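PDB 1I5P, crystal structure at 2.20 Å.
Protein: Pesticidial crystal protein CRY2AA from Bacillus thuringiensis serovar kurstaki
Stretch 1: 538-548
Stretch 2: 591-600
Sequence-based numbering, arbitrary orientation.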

# COMPACT_ATOMS: atom_id res chain seq x y z
N GLY A 538 -21.64 -3.81 9.98
CA GLY A 538 -21.44 -4.99 10.81
C GLY A 538 -21.90 -6.32 10.25
O GLY A 538 -22.68 -6.39 9.29
N ASN A 539 -21.41 -7.40 10.85
CA ASN A 539 -21.75 -8.74 10.43
C ASN A 539 -22.35 -9.52 11.60
O ASN A 539 -22.52 -10.74 11.52
CB ASN A 539 -20.50 -9.46 9.92
CG ASN A 539 -19.38 -9.45 10.93
OD1 ASN A 539 -19.57 -9.02 12.07
ND2 ASN A 539 -18.20 -9.92 10.52
N GLY A 540 -22.64 -8.82 12.69
CA GLY A 540 -23.23 -9.47 13.85
C GLY A 540 -22.24 -10.14 14.79
O GLY A 540 -22.65 -10.78 15.75
N ASN A 541 -20.95 -10.01 14.53
CA ASN A 541 -19.96 -10.64 15.39
C ASN A 541 -19.32 -9.70 16.40
O ASN A 541 -19.29 -8.48 16.20
CB ASN A 541 -18.85 -11.28 14.54
CG ASN A 541 -19.35 -12.46 13.74
OD1 ASN A 541 -19.99 -13.36 14.27
ND2 ASN A 541 -19.05 -12.46 12.44
N SER A 542 -18.82 -10.27 17.48
CA SER A 542 -18.16 -9.48 18.51
C SER A 542 -16.65 -9.61 18.35
O SER A 542 -16.13 -10.69 18.10
CB SER A 542 -18.57 -9.96 19.91
OG SER A 542 -19.80 -9.36 20.29
N TYR A 543 -15.96 -8.48 18.50
CA TYR A 543 -14.51 -8.46 18.35
C TYR A 543 -13.85 -7.64 19.43
O TYR A 543 -14.48 -6.80 20.08
CB TYR A 543 -14.11 -7.82 17.01
CG TYR A 543 -14.63 -8.49 15.75
CD1 TYR A 543 -15.90 -8.19 15.25
CD2 TYR A 543 -13.84 -9.41 15.05
CE1 TYR A 543 -16.36 -8.78 14.06
CE2 TYR A 543 -14.30 -10.00 13.87
CZ TYR A 543 -15.56 -9.68 13.39
OH TYR A 543 -16.00 -10.29 12.23
N ASN A 544 -12.55 -7.88 19.62
CA ASN A 544 -11.77 -7.08 20.55
C ASN A 544 -11.21 -6.00 19.65
O ASN A 544 -10.61 -6.29 18.61
CB ASN A 544 -10.62 -7.87 21.17
CG ASN A 544 -11.04 -8.68 22.36
OD1 ASN A 544 -11.83 -8.22 23.20
ND2 ASN A 544 -10.51 -9.90 22.47
N LEU A 545 -11.43 -4.75 20.02
CA LEU A 545 -10.92 -3.64 19.24
C LEU A 545 -9.53 -3.27 19.70
O LEU A 545 -9.30 -3.02 20.89
CB LEU A 545 -11.84 -2.42 19.37
CG LEU A 545 -11.36 -1.12 18.71
CD1 LEU A 545 -11.32 -1.30 17.19
CD2 LEU A 545 -12.30 0.01 19.08
N TYR A 546 -8.59 -3.27 18.76
CA TYR A 546 -7.21 -2.91 19.03
C TYR A 546 -6.88 -1.68 18.21
O TYR A 546 -7.19 -1.61 17.02
CB TYR A 546 -6.25 -4.03 18.62
CG TYR A 546 -6.25 -5.25 19.51
CD1 TYR A 546 -7.20 -6.26 19.35
CD2 TYR A 546 -5.30 -5.41 20.53
CE1 TYR A 546 -7.21 -7.39 20.16
CE2 TYR A 546 -5.30 -6.54 21.35
CZ TYR A 546 -6.25 -7.52 21.16
OH TYR A 546 -6.26 -8.63 21.98
N LEU A 547 -6.26 -0.69 18.84
CA LEU A 547 -5.86 0.50 18.11
C LEU A 547 -4.35 0.52 18.09
O LEU A 547 -3.71 0.51 19.14
CB LEU A 547 -6.39 1.77 18.79
CG LEU A 547 -7.92 1.97 18.79
CD1 LEU A 547 -8.25 3.35 19.31
CD2 LEU A 547 -8.48 1.80 17.38
N ARG A 548 -3.79 0.51 16.89
CA ARG A 548 -2.35 0.58 16.73
C ARG A 548 -2.05 2.07 16.72
O ARG A 548 -2.52 2.80 15.85
CB ARG A 548 -1.89 -0.08 15.43
CG ARG A 548 -0.40 0.11 15.15
CD ARG A 548 0.15 -0.92 14.16
NE ARG A 548 0.19 -2.27 14.73
CZ ARG A 548 0.75 -3.32 14.13
NH1 ARG A 548 1.32 -3.19 12.94
NH2 ARG A 548 0.73 -4.51 14.72
N ASN A 591 -5.39 -2.48 23.52
CA ASN A 591 -6.61 -3.27 23.59
C ASN A 591 -7.68 -2.36 24.20
O ASN A 591 -7.66 -2.05 25.39
CB ASN A 591 -6.38 -4.50 24.47
CG ASN A 591 -7.56 -5.48 24.46
OD1 ASN A 591 -7.44 -6.63 24.87
ND2 ASN A 591 -8.71 -5.01 23.99
N ILE A 592 -8.60 -1.91 23.35
CA ILE A 592 -9.67 -1.02 23.79
C ILE A 592 -10.78 -1.78 24.50
O ILE A 592 -11.30 -1.34 25.52
CB ILE A 592 -10.29 -0.26 22.61
CG1 ILE A 592 -9.20 0.50 21.85
CG2 ILE A 592 -11.35 0.70 23.11
CD1 ILE A 592 -8.40 1.46 22.71
N GLY A 593 -11.14 -2.94 23.96
CA GLY A 593 -12.19 -3.73 24.57
C GLY A 593 -13.06 -4.45 23.56
O GLY A 593 -12.85 -4.34 22.35
N ASN A 594 -14.03 -5.19 24.07
CA ASN A 594 -14.94 -5.95 23.24
C ASN A 594 -16.03 -5.08 22.63
O ASN A 594 -16.63 -4.25 23.32
CB ASN A 594 -15.56 -7.08 24.06
CG ASN A 594 -16.60 -7.86 23.29
OD1 ASN A 594 -17.77 -7.48 23.23
ND2 ASN A 594 -16.17 -8.96 22.67
N ILE A 595 -16.28 -5.25 21.34
CA ILE A 595 -17.30 -4.48 20.66
C ILE A 595 -18.13 -5.39 19.77
O ILE A 595 -17.70 -6.49 19.41
CB ILE A 595 -16.67 -3.34 19.80
CG1 ILE A 595 -15.95 -3.91 18.57
CG2 ILE A 595 -15.72 -2.52 20.64
CD1 ILE A 595 -16.84 -4.06 17.35
N VAL A 596 -19.33 -4.93 19.43
CA VAL A 596 -20.23 -5.71 18.59
C VAL A 596 -20.44 -5.03 17.24
O VAL A 596 -20.90 -3.89 17.18
CB VAL A 596 -21.62 -5.88 19.24
CG1 VAL A 596 -22.41 -6.95 18.49
CG2 VAL A 596 -21.47 -6.25 20.71
N ALA A 597 -20.10 -5.73 16.17
CA ALA A 597 -20.28 -5.20 14.82
C ALA A 597 -21.71 -5.55 14.39
O ALA A 597 -21.91 -6.43 13.54
CB ALA A 597 -19.27 -5.83 13.86
N SER A 598 -22.68 -4.87 14.99
CA SER A 598 -24.10 -5.07 14.72
C SER A 598 -24.37 -5.49 13.28
O SER A 598 -23.94 -4.82 12.34
CB SER A 598 -24.87 -3.79 15.05
OG SER A 598 -24.54 -3.33 16.35
N ASP A 599 -25.10 -6.59 13.10
CA ASP A 599 -25.42 -7.11 11.78
C ASP A 599 -26.29 -6.18 10.94
O ASP A 599 -27.20 -5.53 11.46
CB ASP A 599 -26.11 -8.47 11.90
CG ASP A 599 -25.80 -9.39 10.74
OD1 ASP A 599 -25.31 -8.90 9.70
OD2 ASP A 599 -26.06 -10.61 10.87
N ASN A 600 -26.02 -6.12 9.63
CA ASN A 600 -26.77 -5.27 8.71
C ASN A 600 -27.01 -3.88 9.29
O ASN A 600 -28.07 -3.28 9.09
CB ASN A 600 -28.12 -5.90 8.36
CG ASN A 600 -27.98 -7.08 7.43
OD1 ASN A 600 -27.51 -8.15 7.83
ND2 ASN A 600 -28.38 -6.90 6.18

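Two stretches bury 853 Å² between them, both sides summed; their strands run antiparallel, with N-to-C directions 148° apart. Leu545, Ile592 and Ala597 contribute the largest covered areas.

Leu545 holds its place through both backbone polar groups. Its N donates to Gly593 O at 2.8 Å with a nearly straight N-H...O angle of 177°, while Leu545 O accepts from Ile592 N, also at 2.8 Å but at 151°. Two successive residues of one strand thus serve a single residue of the other, and the register shifts by one between Leu545 and Tyr546: a beta bulge. Gly593 lies within it at phi/psi 145/180, where a CB would be jammed against the preceding carbonyl oxygen.

Ile592, with phi/psi of -79/-42, departs from extended geometry and points its CA-to-CB bond toward the other strand. Its CB lies 4.1 Å from Leu545 CD2, and its CG1 lies 3.6 Å from Leu547 CG, so the bulge residue packs against two leucines. Leu545 also meets Ile595, CB to CG2 at 4.1 Å, on the sheet face it shares with Tyr543.

Beyond the bulge the pairing is regular. Tyr543 and Ile595 exchange two hydrogen bonds, Tyr543 N to Ile595 O at 2.8 Å and Ile595 N to Tyr543 O at 2.7 Å, with angles of 160° and 164°.

Ala597 is bonded through both its backbone polar groups: its N donates to Asn541 O (2.9 Å, 166°), and its O accepts from Gly540 N (2.6 Å, 151°). Its methyl CB sits at the edge of the Tyr543 ring, 4.1 Å from CE1. Gly538 approaches closely enough for its CA to lie 3.1 Å from Ala597 O and 2.9 Å from Ser598 O; an ideal CB there would clash with both oxygens.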